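TRAP dicarboxylate transporter-DctP subunit (Desulfovibrio salexigens, PDB 4N6D) probably serves as the periplasmic solute-binding subunit of a TRAP transporter, capturing a small organic solute, likely a carboxylate, for uptake into the cell. Local coordinates at residues P149-T154 against E225-T230; E109-F114 against P306-W311. All blocks are in the same frame, centred on the assembly; numbering follows the deposited sequence.

Interaction 1: P149-T154 against E225-T230; sequences PSNIMT and ETETNT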
loop_
_atom_site.group_PDB
_atom_site.type_symbol
_atom_site.label_atom_id
_atom_site.label_comp_id
_atom_site.label_asym_id
_atom_site.label_seq_id
_atom_site.Cartn_x
_atom_site.Cartn_y
_atom_site.Cartn_z
ATOM N N PRO A 149 6.922 -0.647 -0.406
ATOM C CA PRO A 149 7.077 -0.736 -1.853
ATOM C C PRO A 149 7.262 -2.157 -2.345
ATOM O O PRO A 149 7.760 -3.023 -1.622
ATOM C CB PRO A 149 8.357 0.085 -2.118
ATOM C CG PRO A 149 8.403 1.040 -0.988
ATOM C CD PRO A 149 7.918 0.259 0.193
ATOM N N SER A 150 6.860 -2.372 -3.594
ATOM C CA SER A 150 7.054 -3.643 -4.285
ATOM C C SER A 150 8.457 -3.754 -4.831
ATOM O O SER A 150 8.960 -2.820 -5.445
ATOM C CB SER A 150 6.067 -3.722 -5.425
ATOM O OG SER A 150 4.741 -3.706 -4.892
ATOM N N ASN A 151 9.041 -4.929 -4.631
ATOM C CA ASN A 151 10.417 -5.233 -4.975
ATOM C C ASN A 151 10.479 -6.625 -5.612
ATOM O O ASN A 151 9.507 -7.388 -5.576
ATOM C CB ASN A 151 11.264 -5.193 -3.716
ATOM C CG ASN A 151 11.428 -3.788 -3.176
ATOM O OD1 ASN A 151 11.986 -2.925 -3.847
ATOM N ND2 ASN A 151 10.976 -3.554 -1.949
ATOM N N ILE A 152 11.626 -6.945 -6.205
ATOM C CA ILE A 152 11.772 -8.177 -6.966
ATOM C C ILE A 152 12.594 -9.159 -6.155
ATOM O O ILE A 152 13.744 -8.882 -5.826
ATOM C CB ILE A 152 12.445 -7.886 -8.315
ATOM C CG1 ILE A 152 11.557 -6.945 -9.125
ATOM C CG2 ILE A 152 12.684 -9.182 -9.105
ATOM C CD1 ILE A 152 12.158 -6.458 -10.428
ATOM N N MET A 153 11.988 -10.302 -5.831
ATOM C CA MET A 153 12.603 -11.323 -5.008
ATOM C C MET A 153 12.727 -12.585 -5.853
ATOM O O MET A 153 11.725 -13.100 -6.369
ATOM C CB MET A 153 11.728 -11.592 -3.798
ATOM C CG MET A 153 11.623 -10.402 -2.843
ATOM S SD MET A 153 10.225 -10.561 -1.721
ATOM C CE MET A 153 8.919 -9.961 -2.790
ATOM N N THR A 154 13.945 -13.093 -5.992
ATOM C CA THR A 154 14.222 -14.114 -6.999
ATOM C C THR A 154 15.175 -15.224 -6.553
ATOM O O THR A 154 15.913 -15.080 -5.577
ATOM C CB THR A 154 14.853 -13.474 -8.263
ATOM O OG1 THR A 154 16.002 -12.707 -7.884
ATOM C CG2 THR A 154 13.854 -12.584 -8.995
ATOM N N GLU A 225 17.291 -10.371 -3.277
ATOM C CA GLU A 225 16.217 -9.413 -3.150
ATOM C C GLU A 225 16.687 -8.109 -3.787
ATOM O O GLU A 225 17.596 -7.438 -3.263
ATOM C CB GLU A 225 15.882 -9.188 -1.676
ATOM C CG GLU A 225 16.155 -10.381 -0.749
ATOM C CD GLU A 225 15.420 -11.665 -1.135
ATOM O OE1 GLU A 225 14.517 -11.618 -1.999
ATOM O OE2 GLU A 225 15.765 -12.747 -0.570
ATOM N N THR A 226 16.074 -7.747 -4.906
ATOM C CA THR A 226 16.460 -6.520 -5.612
ATOM C C THR A 226 15.501 -5.388 -5.280
ATOM O O THR A 226 14.311 -5.461 -5.590
ATOM C CB THR A 226 16.514 -6.775 -7.118
ATOM O OG1 THR A 226 17.488 -7.803 -7.363
ATOM C CG2 THR A 226 16.915 -5.504 -7.867
ATOM N N GLU A 227 16.020 -4.356 -4.630
ATOM C CA GLU A 227 15.195 -3.261 -4.141
ATOM C C GLU A 227 14.985 -2.224 -5.239
ATOM O O GLU A 227 15.788 -1.316 -5.464
ATOM C CB GLU A 227 15.798 -2.622 -2.889
ATOM C CG GLU A 227 14.775 -1.783 -2.104
ATOM C CD GLU A 227 15.303 -1.247 -0.781
ATOM O OE1 GLU A 227 16.506 -0.897 -0.731
ATOM O OE2 GLU A 227 14.513 -1.195 0.206
ATOM N N THR A 228 13.899 -2.406 -5.960
ATOM C CA THR A 228 13.506 -1.502 -7.031
ATOM C C THR A 228 12.588 -0.379 -6.534
ATOM O O THR A 228 12.431 0.638 -7.222
ATOM C CB THR A 228 12.742 -2.260 -8.113
ATOM O OG1 THR A 228 11.636 -2.948 -7.512
ATOM C CG2 THR A 228 13.637 -3.256 -8.821
ATOM N N ASN A 229 11.983 -0.559 -5.361
ATOM C CA ASN A 229 11.056 0.433 -4.802
ATOM C C ASN A 229 10.042 0.891 -5.846
ATOM O O ASN A 229 9.852 2.089 -6.103
ATOM C CB ASN A 229 11.816 1.639 -4.212
ATOM C CG ASN A 229 12.323 1.366 -2.806
ATOM O OD1 ASN A 229 11.628 0.740 -2.007
ATOM N ND2 ASN A 229 13.550 1.790 -2.514
ATOM N N THR A 230 9.346 -0.079 -6.414
ATOM C CA THR A 230 8.593 0.196 -7.632
ATOM C C THR A 230 7.332 1.031 -7.408
ATOM O O THR A 230 7.152 2.074 -8.025
ATOM C CB THR A 230 8.300 -1.107 -8.371
ATOM O OG1 THR A 230 9.545 -1.661 -8.799
ATOM C CG2 THR A 230 7.440 -0.847 -9.582
HETATM O O HOH W 1 11.760 -1.191 -0.284
HETATM O O HOH W 2 17.645 -10.527 -7.214
#

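Interaction 2: E109-F114 against P306-W311; sequences ELPLGF and PLIEDW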
loop_
_atom_site.group_PDB
_atom_site.type_symbol
_atom_site.label_atom_id
_atom_site.label_comp_id
_atom_site.label_asym_id
_atom_site.label_seq_id
_atom_site.Cartn_x
_atom_site.Cartn_y
_atom_site.Cartn_z
ATOM N N GLU A 109 -0.893 4.515 -6.725
ATOM C CA GLU A 109 -0.605 3.177 -7.281
ATOM C C GLU A 109 0.578 3.177 -8.265
ATOM O O GLU A 109 1.109 2.143 -8.583
ATOM C CB GLU A 109 -1.841 2.635 -7.995
ATOM C CG GLU A 109 -3.047 2.533 -7.092
ATOM C CD GLU A 109 -4.365 2.496 -7.848
ATOM O OE1 GLU A 109 -4.358 2.223 -9.062
ATOM O OE2 GLU A 109 -5.407 2.751 -7.213
ATOM N N LEU A 110 0.976 4.355 -8.720
ATOM C CA LEU A 110 1.943 4.488 -9.787
ATOM C C LEU A 110 3.364 4.398 -9.233
ATOM O O LEU A 110 3.594 4.630 -8.055
ATOM C CB LEU A 110 1.793 5.869 -10.450
ATOM C CG LEU A 110 0.451 6.098 -11.117
ATOM C CD1 LEU A 110 0.306 7.568 -11.542
ATOM C CD2 LEU A 110 0.274 5.153 -12.293
ATOM N N PRO A 111 4.320 4.105 -10.106
ATOM C CA PRO A 111 5.736 4.154 -9.713
ATOM C C PRO A 111 6.201 5.594 -9.573
ATOM O O PRO A 111 6.524 6.235 -10.579
ATOM C CB PRO A 111 6.444 3.439 -10.858
ATOM C CG PRO A 111 5.510 3.589 -12.037
ATOM C CD PRO A 111 4.125 3.587 -11.470
ATOM N N LEU A 112 6.248 6.085 -8.341
ATOM C CA LEU A 112 6.493 7.489 -8.079
ATOM C C LEU A 112 7.695 7.699 -7.185
ATOM O O LEU A 112 7.932 8.807 -6.732
ATOM C CB LEU A 112 5.262 8.158 -7.476
ATOM C CG LEU A 112 4.044 8.219 -8.413
ATOM C CD1 LEU A 112 2.932 8.988 -7.775
ATOM C CD2 LEU A 112 4.383 8.843 -9.762
ATOM N N GLY A 113 8.456 6.641 -6.958
ATOM C CA GLY A 113 9.712 6.753 -6.240
ATOM C C GLY A 113 9.647 6.688 -4.725
ATOM O O GLY A 113 10.652 6.945 -4.074
ATOM N N PHE A 114 8.505 6.334 -4.135
ATOM C CA PHE A 114 8.454 6.193 -2.682
ATOM C C PHE A 114 9.276 4.997 -2.229
ATOM O O PHE A 114 9.263 3.952 -2.869
ATOM C CB PHE A 114 7.002 6.070 -2.202
ATOM C CG PHE A 114 6.285 7.396 -2.166
ATOM C CD1 PHE A 114 5.642 7.880 -3.300
ATOM C CD2 PHE A 114 6.304 8.167 -1.024
ATOM C CE1 PHE A 114 5.018 9.112 -3.293
ATOM C CE2 PHE A 114 5.660 9.415 -0.999
ATOM C CZ PHE A 114 5.029 9.883 -2.134
ATOM N N PRO A 306 4.722 5.511 -19.678
ATOM C CA PRO A 306 3.355 5.323 -20.194
ATOM C C PRO A 306 2.295 5.023 -19.120
ATOM O O PRO A 306 1.121 5.366 -19.323
ATOM C CB PRO A 306 3.497 4.158 -21.166
ATOM C CG PRO A 306 4.950 4.234 -21.612
ATOM C CD PRO A 306 5.718 4.711 -20.427
ATOM N N LEU A 307 2.678 4.406 -17.999
ATOM C CA LEU A 307 1.688 4.096 -16.963
ATOM C C LEU A 307 1.232 5.404 -16.315
ATOM O O LEU A 307 0.077 5.555 -15.969
ATOM C CB LEU A 307 2.265 3.156 -15.903
ATOM C CG LEU A 307 2.656 1.788 -16.460
ATOM C CD1 LEU A 307 3.331 0.914 -15.399
ATOM C CD2 LEU A 307 1.429 1.063 -17.016
ATOM N N ILE A 308 2.148 6.351 -16.200
ATOM C CA ILE A 308 1.840 7.651 -15.632
ATOM C C ILE A 308 0.966 8.407 -16.621
ATOM O O ILE A 308 -0.036 9.046 -16.257
ATOM C CB ILE A 308 3.120 8.477 -15.371
ATOM C CG1 ILE A 308 4.139 7.687 -14.555
ATOM C CG2 ILE A 308 2.752 9.787 -14.719
ATOM C CD1 ILE A 308 3.644 7.213 -13.292
ATOM N N GLU A 309 1.326 8.324 -17.901
ATOM C CA GLU A 309 0.540 9.026 -18.921
ATOM C C GLU A 309 -0.899 8.489 -19.000
ATOM O O GLU A 309 -1.828 9.279 -19.160
ATOM C CB GLU A 309 1.234 8.946 -20.277
ATOM C CG GLU A 309 2.651 9.535 -20.269
ATOM C CD GLU A 309 2.714 11.016 -19.910
ATOM O OE1 GLU A 309 1.710 11.711 -20.097
ATOM O OE2 GLU A 309 3.778 11.477 -19.413
ATOM N N ASP A 310 -1.072 7.170 -18.863
ATOM C CA ASP A 310 -2.396 6.546 -18.803
ATOM C C ASP A 310 -3.167 7.096 -17.627
ATOM O O ASP A 310 -4.338 7.468 -17.741
ATOM C CB ASP A 310 -2.243 5.031 -18.672
ATOM C CG ASP A 310 -3.560 4.311 -18.455
ATOM O OD1 ASP A 310 -4.482 4.443 -19.296
ATOM O OD2 ASP A 310 -3.665 3.604 -17.436
ATOM N N TRP A 311 -2.514 7.169 -16.474
ATOM C CA TRP A 311 -3.206 7.658 -15.291
ATOM C C TRP A 311 -3.652 9.107 -15.480
ATOM O O TRP A 311 -4.769 9.476 -15.118
ATOM C CB TRP A 311 -2.333 7.510 -14.021
ATOM C CG TRP A 311 -3.030 8.097 -12.834
ATOM C CD1 TRP A 311 -3.921 7.468 -12.012
ATOM C CD2 TRP A 311 -2.948 9.442 -12.380
ATOM N NE1 TRP A 311 -4.392 8.345 -11.074
ATOM C CE2 TRP A 311 -3.804 9.566 -11.269
ATOM C CE3 TRP A 311 -2.213 10.554 -12.791
ATOM C CZ2 TRP A 311 -3.963 10.764 -10.581
ATOM C CZ3 TRP A 311 -2.365 11.741 -12.104
ATOM C CH2 TRP A 311 -3.231 11.841 -11.012
#

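Interaction 1: P149-T154 against E225-T230
The side chain of Glu-227 runs alongside that of Asn-151, the carboxylate and amide planes 55° apart. This polar cluster continues a short antiparallel beta ladder in the four-stranded sheet of one lobe of a periplasmic binding protein fold. Off one face of the amide sit CA and CG of Glu-227, and Glu-227 CG comes within 3.5 Å of Asn-151 OD1. From the other side of that plane, tilted 26° out of it, Asn-229 N donates to Asn-151 OD1 at 2.8 Å. The nitrogen end of the amide gives its hydrogen to a water, which in turn donates to Glu-227 OE2 and Asn-229 OD1, so a single water joins three side chains. In the ladder, Ile-152 and Thr-226 are the hydrogen-bonded pair, exchanging Thr-226 N to Ile-152 O (2.8 Å) and Ile-152 N to Thr-226 O; Met-153 and Glu-225 form the adjoining non-hydrogen-bonded pair. Past the Ile-152/Thr-226 pair, the chain turns through Glu-227 to Asn-229, and Asn-151, with CG anti to its own carbonyl carbon (chi1 -70°), supplies through its side chain the acceptor for the backbone of that turn. On the face carrying Met-153, the Glu-225 chain bends at chi2 and carries its carboxylate back across the ladder, where Glu-225 OE1 lies 3.3 Å from Met-153 CG. The opposite face is apolar at Ile-152, whose CD1 meets Thr-228 CG2. A second water donates to the hydroxyls of Thr-154 and Thr-226, which are also hydrogen-bonded to the carbonyls of Val-156 and Val-158, respectively. At the far end Thr-230 N donates to Ser-150 O, and Thr-230 OG1 is hydrogen-bonded to Thr-228 OG1 at 2.8 Å.

Interaction 2: E109-F114 against P306-W311
Leu-110 reaches from its loop onto the helix and spreads its two methyls over different parts of it. CD1 of Leu-110 approaches the Trp-311 indole obliquely near its root, 3.6 Å from Trp-311 CG, while Leu-110 CD2 rests 3.7 Å from the backbone Leu-307 O. Ile-308 adds to this apolar patch: its chain turns at chi2 (-57°), and the resulting position of Ile-308 CD1 is 3.6 Å from Leu-110 CB. The same methyl also meets Pro-111 CD, at 4.1 Å, and Leu-112 CD2, at 4.0 Å, which makes one isoleucine tip the meeting point for three consecutive loop residues. The contact is hydrophobic packing. One turn of the helix presents Leu-307, Ile-308 and Trp-311 to the loop, held by the backbone bond from Trp-311 N to Leu-307 O. Further out, the indole is fixed by a hydrogen bond from NE1 to Ser-106 OG and rests on Val-107, both just upstream of the loop. The loop itself leads into helix 117-131; Leu-112 touches helix 322-337 at Val-329. Leu-307, on the loop-facing side of helix 294-317, also packs on helix 173-181 at Ile-174 and Ile-178.

How the interactions relate
From the N terminus the chain first reaches 109-114, ahead of helix 117-131, and 306-311, some 190 residues later, packs against it to close interaction 2. Within that span, strand 139-146 of the five-stranded sheet leads to 149-154, which pairs with 225-230 and closes the smaller loop of interaction 1; the chain then returns to the five-stranded sheet through strand 234-240. Interaction 1 is enclosed by interaction 2 and stands beside two of the crossings between the two sheets, 146 to 151 and 226 to 234. The contacts also touch directly: Thr-230 O packs 3.2 Å from Pro-111 CB, and Pro-149 CG lies 3.6 Å from Phe-114 O. Together they join the four-stranded sheet, the 109-114 loop and helix 294-317.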